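Local coordinates for amino acid ABC transporter, periplasmic amino acid-binding protein (Brucella ovis, PDB 4Z9N) that binds glutathione and probably delivers this or a related solute to an amino acid ABC transporter as its periplasmic binding protein, at residues Val52-Phe57 / Lys287-Tyr292; Leu128-Ala133 / Val202-Ile207; Tyr241-Ala246 / Lys260-Ala265. All coordinates share one frame; numbering follows the deposited sequence.

Contact 1 of 3, residues Val52-Phe57 / Lys287-Tyr292; sequences VASAIF and KGVGNY
The hydroxyl OG of S54 is tied back to its own helix by a hydrogen bond to the carbonyl O of R50, one turn earlier, and from that position it rests against the backbone of G288. S54 OG lies 3.7 Å from G288 CA, and this is the main touch between helix 44-57 and the end of helix 281-289. The serine side chain is turned beside its backbone N (chi1 -50°), which lets the oxygen reach the carbonyl of R50 while one flank still abuts the glycine. With no side chain on G288, the two backbones come close, S54 CA standing 5.7 Å from G288 CA. V289 adds a looser touch, its CG1 being 4.5 Å from S54 OG; its side chain also packs against R50 and A51, so it lies along the same helix a turn before the serine. Beyond it the chain breaks away at G290, which takes a positive phi of 79°, and N291 starts helix 292-299 as its N-cap, OD1 accepting from the backbone N of E294 and more weakly from that of G293. On another flank of helix 44-57, I56 packs on helix 11-18. Only about 70 Å² is buried between the segments. The chemistry is therefore that of a close approach of two helices where a serine meets a glycine: a hydroxyl already bonded within its own helix can be buried against a glycine CA without a polar partner across the interface.

Contact 2 of 3, residues Leu128-Ala133 / Val202-Ile207; sequences LQLSGA and VILPEI
E206 and L128 face each other across this contact without bonding directly, E206 OE2 staying 4.4 Å from L128 N. The hydroxyl of S126 joins them: its OG is hydrogen-bonded both to E206 OE2 and to the backbone N of L128. The other carboxylate oxygen, OE1, accepts from the backbone N of A127, so both oxygens hold the turn leading into 128-133. The bend at the middle of the glutamate side chain (chi2 79°) folds the carboxylate round to meet it, and bonds at both oxygens should limit its rotation. Y150 of helix 142-153 touches both L128 and E206. Beside these polar bonds the contact is apolar: L204 and L130 reach toward each other tip to tip, with L204 CD1 at 4.0 Å from L130 CD1. Both leucines also sit on strand 101-117, L130 on F114 and L204 on I116. After L130 the chain makes a type II turn to A133, closed by A133 N to L130 O at 3.0 Å, with G132 at the positive-phi third position, and enters strand 134-138. The loop before that strand is thus joined to segment 202-207 at the mixed sheet, an arrangement belonging to one α/β lobe of the two-lobed periplasmic binding protein fold.

Contact 3 of 3, residues Tyr241-Ala246 / Lys260-Ala265; sequences YGITQA and KRLLGA
Two helix ends, each closed by a Schellman motif, meet here through the residues Y241 and I243 on one side and L262 and L263 on the other. The hub is L262 CD2, which lies 3.7 Å from I243 CD1 and 3.9 Å from Y241 CD2. L262 holds its CG anti to the backbone N (chi1 -178°), which sends the branch out from helix 257-262 to pass alongside I243 in the opposite direction, while it meets the tyrosine ring at a slant. I243 CD1 also comes tip to tip with the next leucine, at 4.1 Å from L263 CD1. The Schellman glycines are G242, ending helix 222-240, and G264, ending helix 257-262, both with positive phi; in the second motif A265 N bonds to K260 O at 2.8 Å and G264 N to R261 O at 3.3 Å. I243 follows the first glycine and L263 precedes the second, and V248 and M251 of helix 248-251 pack on both. Helix 281-289 covers the leucines through V282. Toward the second subunit, Y241 packs on K210 of that subunit, and R261, already paired with D258, makes a salt bridge to D149 of the same neighbouring chain.

Contacts 1 and 3 are neighbours, their centres 12 Å apart, and they share polar bonds: N291 ND2 reaches I243 O at 2.8 Å and Q245 NE2 reaches K287 O at 2.9 Å, both probable hydrogen bonds. The loop 241-246 is thereby tied to the last turn of helix 281-289 through K287 and to the N-cap of helix 292-299 through N291. Contact 2 stands apart, across the chain's centre, with its centre about 39 Å from that of contact 1 and 44 Å from that of contact 3. As in other periplasmic binding proteins, glutathione probably lies in the cleft between two lobes, with contacts 1 and 3 in one and contact 2 in the other.

Contact 1 of 3, residues Val52-Phe57 / Lys287-Tyr292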
loop_
_atom_site.group_PDB
_atom_site.type_symbol
_atom_site.label_atom_id
_atom_site.label_comp_id
_atom_site.label_asym_id
_atom_site.label_seq_id
_atom_site.Cartn_x
_atom_site.Cartn_y
_atom_site.Cartn_z
ATOM N N VAL D 52 0.736 -17.992 -4.970
ATOM C CA VAL D 52 -0.338 -18.303 -4.042
ATOM C C VAL D 52 -0.536 -19.811 -3.971
ATOM O O VAL D 52 -0.694 -20.370 -2.887
ATOM C CB VAL D 52 -1.628 -17.583 -4.441
ATOM C CG1 VAL D 52 -2.779 -17.989 -3.542
ATOM C CG2 VAL D 52 -1.404 -16.073 -4.375
ATOM N N ALA D 53 -0.501 -20.473 -5.124
ATOM C CA ALA D 53 -0.611 -21.919 -5.138
ATOM C C ALA D 53 0.534 -22.565 -4.356
ATOM O O ALA D 53 0.331 -23.580 -3.670
ATOM C CB ALA D 53 -0.645 -22.435 -6.572
ATOM N N SER D 54 1.730 -21.991 -4.447
ATOM C CA SER D 54 2.867 -22.562 -3.718
ATOM C C SER D 54 2.705 -22.365 -2.215
ATOM O O SER D 54 2.970 -23.266 -1.432
ATOM C CB SER D 54 4.192 -21.955 -4.184
ATOM O OG SER D 54 4.321 -21.992 -5.593
ATOM N N ALA D 55 2.252 -21.179 -1.822
ATOM C CA ALA D 55 1.961 -20.898 -0.418
ATOM C C ALA D 55 1.030 -21.926 0.211
ATOM O O ALA D 55 1.163 -22.273 1.385
ATOM C CB ALA D 55 1.352 -19.496 -0.284
ATOM N N ILE D 56 0.072 -22.401 -0.575
ATOM C CA ILE D 56 -0.992 -23.245 -0.060
ATOM C C ILE D 56 -0.656 -24.712 -0.198
ATOM O O ILE D 56 -0.837 -25.483 0.746
ATOM C CB ILE D 56 -2.325 -22.942 -0.771
ATOM C CG1 ILE D 56 -2.738 -21.488 -0.532
ATOM C CG2 ILE D 56 -3.421 -23.904 -0.318
ATOM C CD1 ILE D 56 -3.940 -21.054 -1.371
ATOM N N PHE D 57 -0.176 -25.089 -1.382
ATOM C CA PHE D 57 -0.004 -26.497 -1.731
ATOM C C PHE D 57 1.455 -26.934 -1.799
ATOM O O PHE D 57 1.731 -28.124 -1.891
ATOM C CB PHE D 57 -0.677 -26.791 -3.083
ATOM C CG PHE D 57 -2.157 -26.551 -3.096
ATOM C CD1 PHE D 57 -3.020 -27.416 -2.440
ATOM C CD2 PHE D 57 -2.692 -25.471 -3.783
ATOM C CE1 PHE D 57 -4.393 -27.194 -2.452
ATOM C CE2 PHE D 57 -4.063 -25.255 -3.809
ATOM C CZ PHE D 57 -4.913 -26.111 -3.141
ATOM N N LYS D 287 10.632 -21.270 -3.236
ATOM C CA LYS D 287 10.974 -22.459 -4.008
ATOM C C LYS D 287 10.144 -22.555 -5.285
ATOM O O LYS D 287 10.649 -22.958 -6.340
ATOM C CB LYS D 287 10.781 -23.718 -3.163
ATOM C CG LYS D 287 11.807 -23.856 -2.051
ATOM C CD LYS D 287 12.180 -25.290 -1.809
ATOM C CE LYS D 287 13.247 -25.383 -0.721
ATOM N NZ LYS D 287 13.218 -26.689 0.007
ATOM N N GLY D 288 8.875 -22.171 -5.185
ATOM C CA GLY D 288 7.958 -22.286 -6.303
ATOM C C GLY D 288 8.183 -21.289 -7.427
ATOM O O GLY D 288 8.101 -21.649 -8.603
ATOM N N VAL D 289 8.464 -20.034 -7.077
ATOM C CA VAL D 289 8.502 -18.965 -8.078
ATOM C C VAL D 289 9.668 -17.983 -7.881
ATOM O O VAL D 289 9.876 -17.103 -8.715
ATOM C CB VAL D 289 7.164 -18.184 -8.095
ATOM C CG1 VAL D 289 5.994 -19.094 -8.553
ATOM C CG2 VAL D 289 6.888 -17.572 -6.728
ATOM N N GLY D 290 10.426 -18.132 -6.800
ATOM C CA GLY D 290 11.482 -17.183 -6.479
ATOM C C GLY D 290 10.921 -15.915 -5.849
ATOM O O GLY D 290 9.719 -15.835 -5.591
ATOM N N ASN D 291 11.769 -14.914 -5.601
ATOM C CA ASN D 291 11.272 -13.690 -4.952
ATOM C C ASN D 291 10.698 -12.694 -5.972
ATOM O O ASN D 291 10.698 -12.954 -7.181
ATOM C CB ASN D 291 12.372 -13.024 -4.088
ATOM C CG ASN D 291 13.529 -12.436 -4.908
ATOM O OD1 ASN D 291 13.336 -11.772 -5.930
ATOM N ND2 ASN D 291 14.751 -12.648 -4.419
ATOM N N TYR D 292 10.223 -11.553 -5.480
ATOM C CA TYR D 292 9.595 -10.548 -6.344
ATOM C C TYR D 292 10.500 -10.137 -7.512
ATOM O O TYR D 292 10.048 -10.019 -8.644
ATOM C CB TYR D 292 9.223 -9.300 -5.541
ATOM C CG TYR D 292 8.541 -8.250 -6.382
ATOM C CD1 TYR D 292 7.162 -8.281 -6.582
ATOM C CD2 TYR D 292 9.263 -7.227 -6.978
ATOM C CE1 TYR D 292 6.526 -7.319 -7.350
ATOM C CE2 TYR D 292 8.631 -6.262 -7.764
ATOM C CZ TYR D 292 7.268 -6.315 -7.939
ATOM O OH TYR D 292 6.658 -5.345 -8.710
#

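Contact 2 of 3, residues Leu128-Ala133 / Val202-Ile207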
loop_
_atom_site.group_PDB
_atom_site.type_symbol
_atom_site.label_atom_id
_atom_site.label_comp_id
_atom_site.label_asym_id
_atom_site.label_seq_id
_atom_site.Cartn_x
_atom_site.Cartn_y
_atom_site.Cartn_z
ATOM N N LEU D 128 0.998 14.964 -27.009
ATOM C CA LEU D 128 0.299 16.227 -27.234
ATOM C C LEU D 128 0.236 16.570 -28.724
ATOM O O LEU D 128 -0.377 17.563 -29.120
ATOM C CB LEU D 128 0.960 17.359 -26.444
ATOM C CG LEU D 128 0.716 17.312 -24.928
ATOM C CD1 LEU D 128 1.461 18.432 -24.191
ATOM C CD2 LEU D 128 -0.780 17.356 -24.613
ATOM N N GLN D 129 0.858 15.746 -29.558
ATOM C CA GLN D 129 0.788 15.976 -30.995
ATOM C C GLN D 129 -0.221 15.035 -31.651
ATOM O O GLN D 129 -0.249 14.881 -32.878
ATOM C CB GLN D 129 2.165 15.815 -31.626
ATOM C CG GLN D 129 3.263 16.600 -30.927
ATOM C CD GLN D 129 4.629 16.222 -31.435
ATOM O OE1 GLN D 129 4.957 15.043 -31.526
ATOM N NE2 GLN D 129 5.441 17.219 -31.772
ATOM N N LEU D 130 -1.076 14.436 -30.831
ATOM C CA LEU D 130 -2.000 13.414 -31.316
ATOM C C LEU D 130 -3.417 13.914 -31.574
ATOM O O LEU D 130 -4.326 13.105 -31.729
ATOM C CB LEU D 130 -2.054 12.243 -30.330
ATOM C CG LEU D 130 -0.768 11.412 -30.263
ATOM C CD1 LEU D 130 -0.935 10.289 -29.247
ATOM C CD2 LEU D 130 -0.382 10.866 -31.636
ATOM N N SER D 131 -3.616 15.230 -31.618
ATOM C CA SER D 131 -4.946 15.766 -31.900
ATOM C C SER D 131 -5.462 15.204 -33.221
ATOM O O SER D 131 -4.762 15.236 -34.235
ATOM C CB SER D 131 -4.937 17.294 -31.953
ATOM O OG SER D 131 -6.251 17.785 -32.153
ATOM N N GLY D 132 -6.672 14.652 -33.197
ATOM C CA GLY D 132 -7.272 14.116 -34.408
ATOM C C GLY D 132 -6.923 12.675 -34.737
ATOM O O GLY D 132 -7.587 12.049 -35.559
ATOM N N ALA D 133 -5.874 12.147 -34.109
ATOM C CA ALA D 133 -5.416 10.787 -34.398
ATOM C C ALA D 133 -6.455 9.740 -33.994
ATOM O O ALA D 133 -7.133 9.898 -32.976
ATOM C CB ALA D 133 -4.108 10.512 -33.673
ATOM N N VAL D 202 7.160 3.130 -31.102
ATOM C CA VAL D 202 7.706 3.964 -30.053
ATOM C C VAL D 202 6.641 4.226 -29.004
ATOM O O VAL D 202 5.518 4.582 -29.344
ATOM C CB VAL D 202 8.238 5.287 -30.626
ATOM C CG1 VAL D 202 8.662 6.224 -29.496
ATOM C CG2 VAL D 202 9.411 5.020 -31.555
ATOM N N ILE D 203 6.989 4.036 -27.737
ATOM C CA ILE D 203 6.116 4.458 -26.641
ATOM C C ILE D 203 6.468 5.900 -26.310
ATOM O O ILE D 203 7.622 6.206 -25.979
ATOM C CB ILE D 203 6.262 3.547 -25.425
ATOM C CG1 ILE D 203 5.899 2.104 -25.792
ATOM C CG2 ILE D 203 5.435 4.068 -24.251
ATOM C CD1 ILE D 203 6.239 1.085 -24.701
ATOM N N LEU D 204 5.487 6.788 -26.426
ATOM C CA LEU D 204 5.721 8.212 -26.232
ATOM C C LEU D 204 5.966 8.474 -24.751
ATOM O O LEU D 204 5.605 7.644 -23.910
ATOM C CB LEU D 204 4.542 9.042 -26.767
ATOM C CG LEU D 204 4.276 8.866 -28.264
ATOM C CD1 LEU D 204 3.004 9.553 -28.707
ATOM C CD2 LEU D 204 5.462 9.364 -29.074
ATOM N N PRO D 205 6.597 9.617 -24.426
ATOM C CA PRO D 205 7.013 9.846 -23.039
ATOM C C PRO D 205 5.864 10.041 -22.048
ATOM O O PRO D 205 6.027 9.709 -20.875
ATOM C CB PRO D 205 7.847 11.133 -23.132
ATOM C CG PRO D 205 8.194 11.281 -24.577
ATOM C CD PRO D 205 7.029 10.712 -25.311
ATOM N N GLU D 206 4.735 10.582 -22.497
ATOM C CA GLU D 206 3.672 10.981 -21.566
ATOM C C GLU D 206 3.016 9.810 -20.825
ATOM O O GLU D 206 2.674 8.783 -21.421
ATOM C CB GLU D 206 2.589 11.773 -22.311
ATOM C CG GLU D 206 2.976 13.214 -22.676
ATOM C CD GLU D 206 3.877 13.314 -23.900
ATOM O OE1 GLU D 206 4.109 12.286 -24.572
ATOM O OE2 GLU D 206 4.346 14.440 -24.193
ATOM N N ILE D 207 2.844 9.986 -19.516
ATOM C CA ILE D 207 2.088 9.055 -18.681
ATOM C C ILE D 207 0.910 9.815 -18.129
ATOM O O ILE D 207 1.108 10.785 -17.398
ATOM C CB ILE D 207 2.950 8.481 -17.559
ATOM C CG1 ILE D 207 4.113 7.692 -18.160
ATOM C CG2 ILE D 207 2.090 7.655 -16.582
ATOM C CD1 ILE D 207 5.185 7.338 -17.175
#

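Contact 3 of 3, residues Tyr241-Ala246 / Lys260-Ala265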
loop_
_atom_site.group_PDB
_atom_site.type_symbol
_atom_site.label_atom_id
_atom_site.label_comp_id
_atom_site.label_asym_id
_atom_site.label_seq_id
_atom_site.Cartn_x
_atom_site.Cartn_y
_atom_site.Cartn_z
ATOM N N TYR D 241 15.578 -9.216 1.600
ATOM C CA TYR D 241 16.528 -9.938 2.437
ATOM C C TYR D 241 17.478 -10.835 1.627
ATOM O O TYR D 241 18.253 -11.585 2.203
ATOM C CB TYR D 241 15.795 -10.784 3.484
ATOM C CG TYR D 241 14.892 -10.025 4.448
ATOM C CD1 TYR D 241 15.035 -8.663 4.660
ATOM C CD2 TYR D 241 13.901 -10.690 5.159
ATOM C CE1 TYR D 241 14.209 -7.985 5.558
ATOM C CE2 TYR D 241 13.078 -10.022 6.054
ATOM C CZ TYR D 241 13.234 -8.669 6.249
ATOM O OH TYR D 241 12.406 -8.007 7.139
ATOM N N GLY D 242 17.441 -10.733 0.303
ATOM C CA GLY D 242 18.351 -11.489 -0.546
ATOM C C GLY D 242 18.082 -12.988 -0.577
ATOM O O GLY D 242 19.002 -13.792 -0.800
ATOM N N ILE D 243 16.819 -13.357 -0.355
ATOM C CA ILE D 243 16.394 -14.750 -0.391
ATOM C C ILE D 243 15.847 -15.056 -1.771
ATOM O O ILE D 243 14.899 -14.407 -2.236
ATOM C CB ILE D 243 15.343 -15.062 0.691
ATOM C CG1 ILE D 243 15.889 -14.719 2.069
ATOM C CG2 ILE D 243 14.967 -16.557 0.649
ATOM C CD1 ILE D 243 14.812 -14.578 3.111
ATOM N N THR D 244 16.446 -16.047 -2.415
ATOM C CA THR D 244 16.133 -16.376 -3.797
ATOM C C THR D 244 15.692 -17.828 -3.918
ATOM O O THR D 244 15.843 -18.618 -2.983
ATOM C CB THR D 244 17.349 -16.139 -4.715
ATOM O OG1 THR D 244 18.401 -17.042 -4.355
ATOM C CG2 THR D 244 17.857 -14.709 -4.575
ATOM N N GLN D 245 15.158 -18.182 -5.080
ATOM C CA GLN D 245 14.770 -19.562 -5.353
ATOM C C GLN D 245 15.947 -20.507 -5.134
ATOM O O GLN D 245 15.787 -21.606 -4.594
ATOM C CB GLN D 245 14.251 -19.688 -6.782
ATOM C CG GLN D 245 13.657 -21.043 -7.135
ATOM C CD GLN D 245 13.027 -21.043 -8.517
ATOM O OE1 GLN D 245 13.609 -20.523 -9.471
ATOM N NE2 GLN D 245 11.831 -21.617 -8.631
ATOM N N ALA D 246 17.132 -20.065 -5.542
ATOM C CA ALA D 246 18.320 -20.911 -5.488
ATOM C C ALA D 246 18.888 -21.060 -4.081
ATOM O O ALA D 246 19.490 -22.089 -3.759
ATOM C CB ALA D 246 19.387 -20.367 -6.427
ATOM N N LYS D 260 15.155 -15.885 9.737
ATOM C CA LYS D 260 14.725 -17.085 10.448
ATOM C C LYS D 260 13.207 -17.063 10.651
ATOM O O LYS D 260 12.522 -18.073 10.455
ATOM C CB LYS D 260 15.449 -17.190 11.791
ATOM C CG LYS D 260 15.052 -18.408 12.615
ATOM C CD LYS D 260 15.771 -18.452 13.961
ATOM C CE LYS D 260 17.265 -18.568 13.785
ATOM N NZ LYS D 260 17.939 -18.864 15.080
ATOM N N ARG D 261 12.690 -15.898 11.036
ATOM C CA ARG D 261 11.265 -15.734 11.287
ATOM C C ARG D 261 10.488 -15.813 9.973
ATOM O O ARG D 261 9.467 -16.505 9.885
ATOM C CB ARG D 261 11.003 -14.404 12.014
ATOM C CG ARG D 261 9.535 -14.155 12.362
ATOM C CD ARG D 261 9.348 -12.945 13.279
ATOM N NE ARG D 261 9.841 -11.713 12.659
ATOM C CZ ARG D 261 10.951 -11.079 13.035
ATOM N NH1 ARG D 261 11.672 -11.546 14.050
ATOM N NH2 ARG D 261 11.328 -9.966 12.411
ATOM N N LEU D 262 10.980 -15.127 8.944
ATOM C CA LEU D 262 10.337 -15.158 7.624
ATOM C C LEU D 262 10.239 -16.585 7.087
ATOM O O LEU D 262 9.202 -16.989 6.575
ATOM C CB LEU D 262 11.107 -14.294 6.618
ATOM C CG LEU D 262 10.500 -14.227 5.213
ATOM C CD1 LEU D 262 9.136 -13.512 5.240
ATOM C CD2 LEU D 262 11.454 -13.578 4.210
ATOM N N LEU D 263 11.313 -17.355 7.222
ATOM C CA LEU D 263 11.346 -18.679 6.598
ATOM C C LEU D 263 10.817 -19.790 7.511
ATOM O O LEU D 263 10.923 -20.970 7.178
ATOM C CB LEU D 263 12.768 -19.006 6.135
ATOM C CG LEU D 263 13.259 -18.002 5.090
ATOM C CD1 LEU D 263 14.639 -18.366 4.589
ATOM C CD2 LEU D 263 12.272 -17.912 3.919
ATOM N N GLY D 264 10.225 -19.411 8.640
ATOM C CA GLY D 264 9.596 -20.368 9.534
ATOM C C GLY D 264 10.560 -21.236 10.323
ATOM O O GLY D 264 10.204 -22.339 10.753
ATOM N N ALA D 265 11.778 -20.742 10.523
ATOM C CA ALA D 265 12.804 -21.512 11.221
ATOM C C ALA D 265 12.886 -21.158 12.698
ATOM O O ALA D 265 13.634 -21.778 13.443
ATOM C CB ALA D 265 14.165 -21.310 10.564
#